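Local coordinates for glycoside Hydrolase Family 43_12 (Metagenome, PDB 7JVH), which probably removes arabinose or xylose units from plant cell-wall polysaccharides or oligosaccharides, as a glycoside hydrolase of family 43, subfamily 12, at residues L167-I172 / L186-A191; S175-D180 / P241-K246; I206-L211 / P218-V223. All coordinates share one frame; numbering follows the deposited sequence.

Contact 1: L167-I172 / L186-A191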
loop_
_atom_site.group_PDB
_atom_site.type_symbol
_atom_site.label_atom_id
_atom_site.label_comp_id
_atom_site.label_asym_id
_atom_site.label_seq_id
_atom_site.Cartn_x
_atom_site.Cartn_y
_atom_site.Cartn_z
ATOM N N LEU A 167 -0.774 21.764 -6.745
ATOM C CA LEU A 167 0.479 22.458 -6.465
ATOM C C LEU A 167 1.380 22.496 -7.701
ATOM O O LEU A 167 1.500 21.515 -8.436
ATOM C CB LEU A 167 1.202 21.791 -5.298
ATOM C CG LEU A 167 0.332 21.530 -4.063
ATOM C CD1 LEU A 167 1.075 20.652 -3.075
ATOM C CD2 LEU A 167 -0.108 22.831 -3.407
ATOM N N HIS A 168 2.043 23.641 -7.898
ATOM C CA HIS A 168 2.721 23.980 -9.152
ATOM C C HIS A 168 4.229 23.704 -9.115
ATOM O O HIS A 168 5.044 24.621 -9.265
ATOM C CB HIS A 168 2.456 25.446 -9.505
ATOM C CG HIS A 168 1.005 25.771 -9.697
ATOM N ND1 HIS A 168 0.503 27.048 -9.578
ATOM C CD2 HIS A 168 -0.051 24.980 -10.007
ATOM C CE1 HIS A 168 -0.796 27.035 -9.809
ATOM N NE2 HIS A 168 -1.158 25.791 -10.072
ATOM N N PHE A 169 4.588 22.421 -8.967
ATOM C CA PHE A 169 5.972 21.967 -9.077
ATOM C C PHE A 169 5.956 20.516 -9.528
ATOM O O PHE A 169 4.969 19.820 -9.316
ATOM C CB PHE A 169 6.707 22.142 -7.749
ATOM C CG PHE A 169 6.044 21.434 -6.589
ATOM C CD1 PHE A 169 6.382 20.129 -6.275
ATOM C CD2 PHE A 169 5.096 22.078 -5.805
ATOM C CE1 PHE A 169 5.790 19.471 -5.200
ATOM C CE2 PHE A 169 4.493 21.423 -4.746
ATOM C CZ PHE A 169 4.843 20.124 -4.439
ATOM N N GLY A 170 7.050 20.085 -10.161
ATOM C CA GLY A 170 7.194 18.729 -10.649
ATOM C C GLY A 170 7.846 17.803 -9.639
ATOM O O GLY A 170 8.046 18.167 -8.494
ATOM N N GLY A 171 8.188 16.595 -10.084
ATOM C CA GLY A 171 8.818 15.588 -9.256
ATOM C C GLY A 171 7.814 14.940 -8.320
ATOM O O GLY A 171 6.583 15.138 -8.446
ATOM N N ILE A 172 8.344 14.179 -7.353
ATOM C CA ILE A 172 7.519 13.414 -6.402
ATOM C C ILE A 172 7.952 13.624 -4.954
ATOM O O ILE A 172 8.919 14.347 -4.672
ATOM C CB ILE A 172 7.595 11.913 -6.732
ATOM C CG1 ILE A 172 9.028 11.381 -6.544
ATOM C CG2 ILE A 172 7.100 11.672 -8.165
ATOM C CD1 ILE A 172 9.168 9.918 -6.887
ATOM N N LEU A 186 7.994 23.653 1.820
ATOM C CA LEU A 186 7.634 22.441 1.124
ATOM C C LEU A 186 8.884 21.916 0.466
ATOM O O LEU A 186 9.564 22.645 -0.251
ATOM C CB LEU A 186 6.574 22.746 0.076
ATOM C CG LEU A 186 6.014 21.550 -0.694
ATOM C CD1 LEU A 186 4.657 21.913 -1.269
ATOM C CD2 LEU A 186 6.976 21.049 -1.780
ATOM N N VAL A 187 9.196 20.649 0.727
ATOM C CA VAL A 187 10.351 20.000 0.146
ATOM C C VAL A 187 9.868 18.848 -0.723
ATOM O O VAL A 187 8.829 18.221 -0.440
ATOM C CB VAL A 187 11.340 19.523 1.231
ATOM C CG1 VAL A 187 10.778 18.323 2.005
ATOM C CG2 VAL A 187 12.701 19.278 0.613
ATOM N N HIS A 188 10.601 18.581 -1.804
ATOM C CA HIS A 188 10.249 17.496 -2.701
ATOM C C HIS A 188 11.450 17.055 -3.504
ATOM O O HIS A 188 12.481 17.737 -3.514
ATOM C CB HIS A 188 9.074 17.900 -3.605
ATOM C CG HIS A 188 9.445 18.872 -4.687
ATOM N ND1 HIS A 188 9.681 18.481 -5.985
ATOM C CD2 HIS A 188 9.587 20.220 -4.671
ATOM C CE1 HIS A 188 9.970 19.547 -6.719
ATOM N NE2 HIS A 188 9.923 20.612 -5.945
ATOM N N ASN A 189 11.314 15.870 -4.121
ATOM C CA ASN A 189 12.279 15.341 -5.079
ATOM C C ASN A 189 11.994 16.008 -6.430
ATOM O O ASN A 189 10.853 16.349 -6.720
ATOM C CB ASN A 189 12.184 13.800 -5.109
ATOM C CG ASN A 189 12.572 13.180 -6.451
ATOM O OD1 ASN A 189 11.860 13.339 -7.440
ATOM N ND2 ASN A 189 13.670 12.422 -6.472
ATOM N N ASP A 190 13.047 16.217 -7.223
ATOM C CA ASP A 190 12.921 16.784 -8.561
ATOM C C ASP A 190 14.039 16.252 -9.450
ATOM O O ASP A 190 14.952 15.583 -8.973
ATOM C CB ASP A 190 12.967 18.324 -8.515
ATOM C CG ASP A 190 12.189 18.986 -9.671
ATOM O OD1 ASP A 190 11.749 18.277 -10.616
ATOM O OD2 ASP A 190 12.016 20.222 -9.636
ATOM N N ALA A 191 13.946 16.543 -10.752
ATOM C CA ALA A 191 15.000 16.207 -11.702
ATOM C C ALA A 191 15.944 17.396 -11.798
ATOM O O ALA A 191 15.499 18.533 -11.655
ATOM C CB ALA A 191 14.415 15.857 -13.062
#
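F169 drops its ring from the loop 167-172 onto two side chains of strand 184-190, L186 and H188. Its CG is tucked between the backbone N and the carbonyl carbon (chi1 57°), which sends the ring down toward the strand. CD1 then sits over the centre of the imidazole, 3.6 Å from H188 CD2; the planes are inclined at 38°, so the pair is an oblique aromatic contact. The far rim of the phenyl meets both methyls of L186, with F169 CE2 3.5 Å from L186 CD1.

The loop leads from the outermost strand of one blade of the five-bladed propeller, the family 43 fold, to the innermost strand of the next. It folds over that next blade, where W207 also meets both aromatic rings.

Further along, G171 adopts a positive phi of 76° and lays its CA 3.3 Å from N189 O as a CA-H...O contact. A backbone hydrogen bond follows, N189 N to I172 O at 2.9 Å. The side chains of I172 and N189 run alongside each other, CG1 of I172 lying 3.6 Å from OD1 of N189. That amide is anchored elsewhere, ND2 by I238 O and OD1 by R202.

Contact 2: S175-D180 / P241-K246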
loop_
_atom_site.group_PDB
_atom_site.type_symbol
_atom_site.label_atom_id
_atom_site.label_comp_id
_atom_site.label_asym_id
_atom_site.label_seq_id
_atom_site.Cartn_x
_atom_site.Cartn_y
_atom_site.Cartn_z
ATOM N N SER A 175 6.431 17.165 0.799
ATOM C CA SER A 175 6.347 17.127 2.256
ATOM C C SER A 175 6.478 18.545 2.798
ATOM O O SER A 175 7.407 19.262 2.464
ATOM C CB SER A 175 7.443 16.206 2.808
ATOM O OG SER A 175 7.389 16.055 4.193
ATOM N N LEU A 176 5.522 18.940 3.637
ATOM C CA LEU A 176 5.468 20.265 4.228
ATOM C C LEU A 176 6.146 20.282 5.597
ATOM O O LEU A 176 6.242 19.249 6.267
ATOM C CB LEU A 176 4.022 20.712 4.388
ATOM C CG LEU A 176 3.167 20.738 3.133
ATOM C CD1 LEU A 176 1.690 20.705 3.495
ATOM C CD2 LEU A 176 3.503 21.953 2.291
ATOM N N PHE A 177 6.629 21.468 5.984
ATOM C CA PHE A 177 7.196 21.721 7.298
ATOM C C PHE A 177 6.799 23.123 7.740
ATOM O O PHE A 177 6.902 24.077 6.958
ATOM C CB PHE A 177 8.721 21.594 7.269
ATOM C CG PHE A 177 9.401 22.223 8.450
ATOM C CD1 PHE A 177 9.493 21.554 9.660
ATOM C CD2 PHE A 177 9.938 23.510 8.351
ATOM C CE1 PHE A 177 10.105 22.154 10.747
ATOM C CE2 PHE A 177 10.554 24.112 9.437
ATOM C CZ PHE A 177 10.645 23.429 10.637
ATOM N N PHE A 178 6.351 23.245 8.996
ATOM C CA PHE A 178 5.861 24.497 9.551
ATOM C C PHE A 178 6.788 25.019 10.644
ATOM O O PHE A 178 6.801 24.497 11.748
ATOM C CB PHE A 178 4.444 24.294 10.085
ATOM C CG PHE A 178 3.510 23.685 9.084
ATOM C CD1 PHE A 178 3.049 24.428 8.008
ATOM C CD2 PHE A 178 3.103 22.356 9.208
ATOM C CE1 PHE A 178 2.190 23.860 7.067
ATOM C CE2 PHE A 178 2.245 21.776 8.274
ATOM C CZ PHE A 178 1.787 22.530 7.202
ATOM N N ASP A 179 7.555 26.062 10.318
ATOM C CA ASP A 179 8.561 26.650 11.214
ATOM C C ASP A 179 7.912 27.446 12.360
ATOM O O ASP A 179 6.697 27.476 12.481
ATOM C CB ASP A 179 9.512 27.546 10.414
ATOM C CG ASP A 179 10.919 27.548 10.964
ATOM O OD1 ASP A 179 11.094 27.346 12.189
ATOM O OD2 ASP A 179 11.858 27.726 10.159
ATOM N N ASP A 180 8.744 28.038 13.221
ATOM C CA ASP A 180 8.294 28.716 14.455
ATOM C C ASP A 180 8.081 30.235 14.299
ATOM O O ASP A 180 7.800 30.906 15.284
ATOM C CB ASP A 180 9.249 28.421 15.644
ATOM C CG ASP A 180 10.713 28.514 15.270
ATOM O OD1 ASP A 180 11.082 29.419 14.485
ATOM O OD2 ASP A 180 11.501 27.650 15.740
ATOM N N PRO A 241 11.926 13.255 1.014
ATOM C CA PRO A 241 12.499 14.248 1.937
ATOM C C PRO A 241 11.524 14.653 3.046
ATOM O O PRO A 241 10.353 14.913 2.760
ATOM C CB PRO A 241 12.779 15.455 1.024
ATOM C CG PRO A 241 11.818 15.289 -0.127
ATOM C CD PRO A 241 11.646 13.807 -0.332
ATOM N N HIS A 242 12.001 14.685 4.297
ATOM C CA HIS A 242 11.248 15.254 5.417
ATOM C C HIS A 242 12.127 16.225 6.220
ATOM O O HIS A 242 13.293 15.931 6.512
ATOM C CB HIS A 242 10.714 14.154 6.340
ATOM C CG HIS A 242 9.702 13.260 5.699
ATOM N ND1 HIS A 242 8.460 13.706 5.303
ATOM C CD2 HIS A 242 9.743 11.941 5.382
ATOM C CE1 HIS A 242 7.787 12.702 4.769
ATOM N NE2 HIS A 242 8.543 11.625 4.805
ATOM N N ILE A 243 11.547 17.374 6.582
ATOM C CA ILE A 243 12.194 18.337 7.461
ATOM C C ILE A 243 11.665 18.165 8.872
ATOM O O ILE A 243 10.460 18.016 9.078
ATOM C CB ILE A 243 11.962 19.802 7.024
ATOM C CG1 ILE A 243 12.428 20.045 5.585
ATOM C CG2 ILE A 243 12.679 20.758 7.967
ATOM C CD1 ILE A 243 13.926 20.068 5.400
ATOM N N TYR A 244 12.589 18.165 9.843
ATOM C CA TYR A 244 12.276 18.243 11.264
ATOM C C TYR A 244 13.179 19.308 11.855
ATOM O O TYR A 244 14.264 19.556 11.341
ATOM C CB TYR A 244 12.513 16.895 11.964
ATOM C CG TYR A 244 11.941 15.692 11.243
ATOM C CD1 TYR A 244 10.594 15.346 11.356
ATOM C CD2 TYR A 244 12.760 14.891 10.453
ATOM C CE1 TYR A 244 10.087 14.245 10.705
ATOM C CE2 TYR A 244 12.255 13.782 9.787
ATOM C CZ TYR A 244 10.928 13.465 9.916
ATOM O OH TYR A 244 10.452 12.368 9.242
ATOM N N LYS A 245 12.720 19.957 12.924
ATOM C CA LYS A 245 13.534 20.939 13.630
ATOM C C LYS A 245 13.635 20.520 15.072
ATOM O O LYS A 245 12.622 20.250 15.691
ATOM C CB LYS A 245 12.911 22.320 13.531
ATOM C CG LYS A 245 13.874 23.450 13.852
ATOM C CD LYS A 245 13.152 24.784 13.752
ATOM C CE LYS A 245 14.065 25.935 14.069
ATOM N NZ LYS A 245 13.352 27.219 13.867
ATOM N N LYS A 246 14.866 20.464 15.593
ATOM C CA LYS A 246 15.136 20.027 16.963
ATOM C C LYS A 246 16.342 20.769 17.553
ATOM O O LYS A 246 17.423 20.764 16.974
ATOM C CB LYS A 246 15.378 18.521 16.968
ATOM C CG LYS A 246 15.174 17.843 18.316
ATOM C CD LYS A 246 15.236 16.337 18.162
ATOM C CE LYS A 246 15.434 15.613 19.477
ATOM N NZ LYS A 246 16.827 15.819 19.986
#
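F177 and I243 meet between the innermost strands of two successive blades of the five-bladed beta-propeller, 175-178 and 239-246. The strands run nearly parallel, their axes 12° apart and 6.7 Å at closest approach, yet no backbone hydrogen bond joins them: each pairs with the second strand of its own blade, and side chains fill the seam.

The dense part is where F177 crosses I243 at about a right angle. With CG anti to its backbone N, the phenyl reaches across the seam, and I243 CG2 presses on one face, 3.7 Å from the ring centroid and 16° off the normal, in a CH-pi contact. K245 adds its CB obliquely at the far end, 3.8 Å from F177 CZ. At the start of the strands a buried polar pair takes over: S175 OG meets the edge of the H242 imidazole, with ND1 of H242 2.8 Å away, and has a weak second hydrogen bond to H127 on the innermost strand of the preceding blade.

The other end is the more open side at D180, which is exposed, while D179 stays buried. Here K245 stretches fully extended beyond CG to put its ammonium between two carboxylates, while Y250 OH bonds both K245 NZ and D179 OD2. D179 OD1 does double duty, accepting from D180 N as well as from the lysine. K245 NZ lies 2.8 Å from D179 OD1, on its syn lone pair, and 2.7 Å from D180 OD2, which it meets on the syn side but 31° out of the carboxylate plane.

Contact 3: I206-L211 / P218-V223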
loop_
_atom_site.group_PDB
_atom_site.type_symbol
_atom_site.label_atom_id
_atom_site.label_comp_id
_atom_site.label_asym_id
_atom_site.label_seq_id
_atom_site.Cartn_x
_atom_site.Cartn_y
_atom_site.Cartn_z
ATOM N N ILE A 206 13.493 22.754 -2.089
ATOM C CA ILE A 206 12.632 23.354 -1.076
ATOM C C ILE A 206 11.985 24.629 -1.613
ATOM O O ILE A 206 12.568 25.329 -2.440
ATOM C CB ILE A 206 13.405 23.621 0.230
ATOM C CG1 ILE A 206 12.446 23.989 1.362
ATOM C CG2 ILE A 206 14.461 24.714 0.048
ATOM C CD1 ILE A 206 13.121 23.977 2.730
ATOM N N TRP A 207 10.757 24.894 -1.149
ATOM C CA TRP A 207 9.967 26.074 -1.498
ATOM C C TRP A 207 9.375 26.634 -0.226
ATOM O O TRP A 207 9.001 25.874 0.659
ATOM C CB TRP A 207 8.775 25.694 -2.372
ATOM C CG TRP A 207 9.079 25.118 -3.706
ATOM C CD1 TRP A 207 9.404 23.830 -3.986
ATOM C CD2 TRP A 207 9.019 25.800 -4.967
ATOM N NE1 TRP A 207 9.571 23.665 -5.333
ATOM C CE2 TRP A 207 9.350 24.859 -5.962
ATOM C CE3 TRP A 207 8.739 27.118 -5.349
ATOM C CZ2 TRP A 207 9.412 25.192 -7.321
ATOM C CZ3 TRP A 207 8.793 27.447 -6.703
ATOM C CH2 TRP A 207 9.141 26.489 -7.669
ATOM N N GLU A 208 9.253 27.958 -0.154
ATOM C CA GLU A 208 8.398 28.606 0.830
ATOM C C GLU A 208 6.956 28.340 0.400
ATOM O O GLU A 208 6.661 28.272 -0.795
ATOM C CB GLU A 208 8.676 30.113 0.905
ATOM C CG GLU A 208 8.105 30.796 2.147
ATOM C CD GLU A 208 8.585 32.247 2.300
ATOM O OE1 GLU A 208 9.665 32.582 1.763
ATOM O OE2 GLU A 208 7.892 33.058 2.965
ATOM N N TYR A 209 6.065 28.176 1.383
ATOM C CA TYR A 209 4.679 27.781 1.147
ATOM C C TYR A 209 3.760 28.853 1.704
ATOM O O TYR A 209 3.997 29.384 2.785
ATOM C CB TYR A 209 4.406 26.423 1.808
ATOM C CG TYR A 209 3.052 25.774 1.527
ATOM C CD1 TYR A 209 2.850 24.968 0.400
ATOM C CD2 TYR A 209 1.995 25.913 2.422
ATOM C CE1 TYR A 209 1.622 24.357 0.164
ATOM C CE2 TYR A 209 0.766 25.303 2.196
ATOM C CZ TYR A 209 0.580 24.526 1.069
ATOM O OH TYR A 209 -0.648 23.922 0.846
ATOM N N ASP A 210 2.716 29.175 0.937
ATOM C CA ASP A 210 1.733 30.171 1.302
ATOM C C ASP A 210 0.530 29.456 1.904
ATOM O O ASP A 210 -0.184 28.739 1.198
ATOM C CB ASP A 210 1.324 30.985 0.073
ATOM C CG ASP A 210 0.393 32.137 0.423
ATOM O OD1 ASP A 210 -0.545 31.940 1.226
ATOM O OD2 ASP A 210 0.598 33.252 -0.100
ATOM N N LEU A 211 0.312 29.663 3.211
ATOM C CA LEU A 211 -0.725 28.970 3.962
ATOM C C LEU A 211 -2.119 29.417 3.547
ATOM O O LEU A 211 -3.030 28.604 3.471
ATOM C CB LEU A 211 -0.513 29.145 5.467
ATOM C CG LEU A 211 0.793 28.513 5.960
ATOM C CD1 LEU A 211 1.362 29.274 7.148
ATOM C CD2 LEU A 211 0.609 27.038 6.287
ATOM N N PRO A 218 6.394 31.455 -5.938
ATOM C CA PRO A 218 7.367 31.526 -7.033
ATOM C C PRO A 218 8.615 32.336 -6.695
ATOM O O PRO A 218 8.511 33.360 -6.050
ATOM C CB PRO A 218 6.567 32.193 -8.157
ATOM C CG PRO A 218 5.136 31.871 -7.843
ATOM C CD PRO A 218 5.046 31.883 -6.349
ATOM N N GLY A 219 9.784 31.836 -7.109
ATOM C CA GLY A 219 11.073 32.449 -6.830
ATOM C C GLY A 219 11.744 32.045 -5.526
ATOM O O GLY A 219 12.861 32.459 -5.263
ATOM N N THR A 220 11.074 31.211 -4.719
ATOM C CA THR A 220 11.600 30.796 -3.417
ATOM C C THR A 220 12.244 29.410 -3.459
ATOM O O THR A 220 12.733 28.930 -2.443
ATOM C CB THR A 220 10.512 30.805 -2.321
ATOM O OG1 THR A 220 9.520 29.803 -2.600
ATOM C CG2 THR A 220 9.847 32.184 -2.225
ATOM N N ASP A 221 12.248 28.788 -4.645
ATOM C CA ASP A 221 12.797 27.454 -4.826
ATOM C C ASP A 221 14.313 27.460 -4.763
ATOM O O ASP A 221 14.950 28.373 -5.249
ATOM C CB ASP A 221 12.327 26.811 -6.134
ATOM C CG ASP A 221 12.681 27.632 -7.377
ATOM O OD1 ASP A 221 12.437 28.852 -7.393
ATOM O OD2 ASP A 221 13.192 27.066 -8.353
ATOM N N LYS A 222 14.878 26.425 -4.136
ATOM C CA LYS A 222 16.315 26.219 -4.043
ATOM C C LYS A 222 16.607 24.735 -3.918
ATOM O O LYS A 222 15.925 24.016 -3.176
ATOM C CB LYS A 222 16.871 26.928 -2.813
ATOM C CG LYS A 222 18.389 26.939 -2.747
ATOM C CD LYS A 222 18.921 27.112 -1.350
ATOM C CE LYS A 222 20.441 27.134 -1.382
ATOM N NZ LYS A 222 21.016 27.052 0.004
ATOM N N VAL A 223 17.629 24.273 -4.647
ATOM C CA VAL A 223 18.123 22.912 -4.505
ATOM C C VAL A 223 18.980 22.854 -3.244
ATOM O O VAL A 223 19.995 23.542 -3.150
ATOM C CB VAL A 223 18.943 22.444 -5.724
ATOM C CG1 VAL A 223 19.476 21.041 -5.475
ATOM C CG2 VAL A 223 18.101 22.481 -6.994
#
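The outer beta hairpin of a four-stranded propeller blade, strands 203-210 and 215-226, holds this contact, at the surface of the family 43 domain. I206 and K222 form an antiparallel hydrogen-bonded pair: I206 N donates to K222 O at 2.9 Å, and K222 N returns a bond to I206 O at 3.1 Å. Just before this pair, D221 CA makes a CA-H...O contact with I206 O.

Strand 215-226 is broken by a bulge or short loop, and T220 makes its contact to the neighbouring strand through its side chain. Its OG1 lies between its own backbone N and carbonyl carbon (chi1 66°), and there it accepts from E208 N at 3.1 Å; the side-chain oxygen, not a backbone carbonyl, is the acceptor. The same hydroxyl is also hydrogen-bonded to I217 O, so it joins its own strand to E208. E208 CB packs against the threonine at about a right angle, and T220 O is held by the hydroxyl of Y274, whose own backbone carbonyl takes K222 NZ.

W207 supplies the broad surface. Its indole lies side by side with D221, pointing the same way, and the carboxylate plane is only 17° from that of the ring. P218 CA approaches the indole at its edge. The methylene lies over the ring: D221 CB stands 3.3 Å from the centroid of the six-membered ring of W207, 3° off its normal, as a CH-pi contact over one face.

Contacts 1 and 3 lie about 10 Å apart, centre to centre, and are coupled through W207. Its backbone N is 2.7 Å from L186 O, and its NE1 is 3.1 Å from H188 NE2, both probable hydrogen bonds. Contact 2, about 15 Å from contact 1 and 13 Å from contact 3, lies at the seam between that blade and the next; V187 N probably bonds S175 O at 2.9 Å, and L176 CD2 packs 3.6 Å from Y209 CD1. A glycerol, probably from crystallisation, lies about 4 Å from the I172 side chain. In family 43 propellers the active site lies near the central axis, which the innermost strands line; 175-178 and 239-246 of contact 2 are two of these.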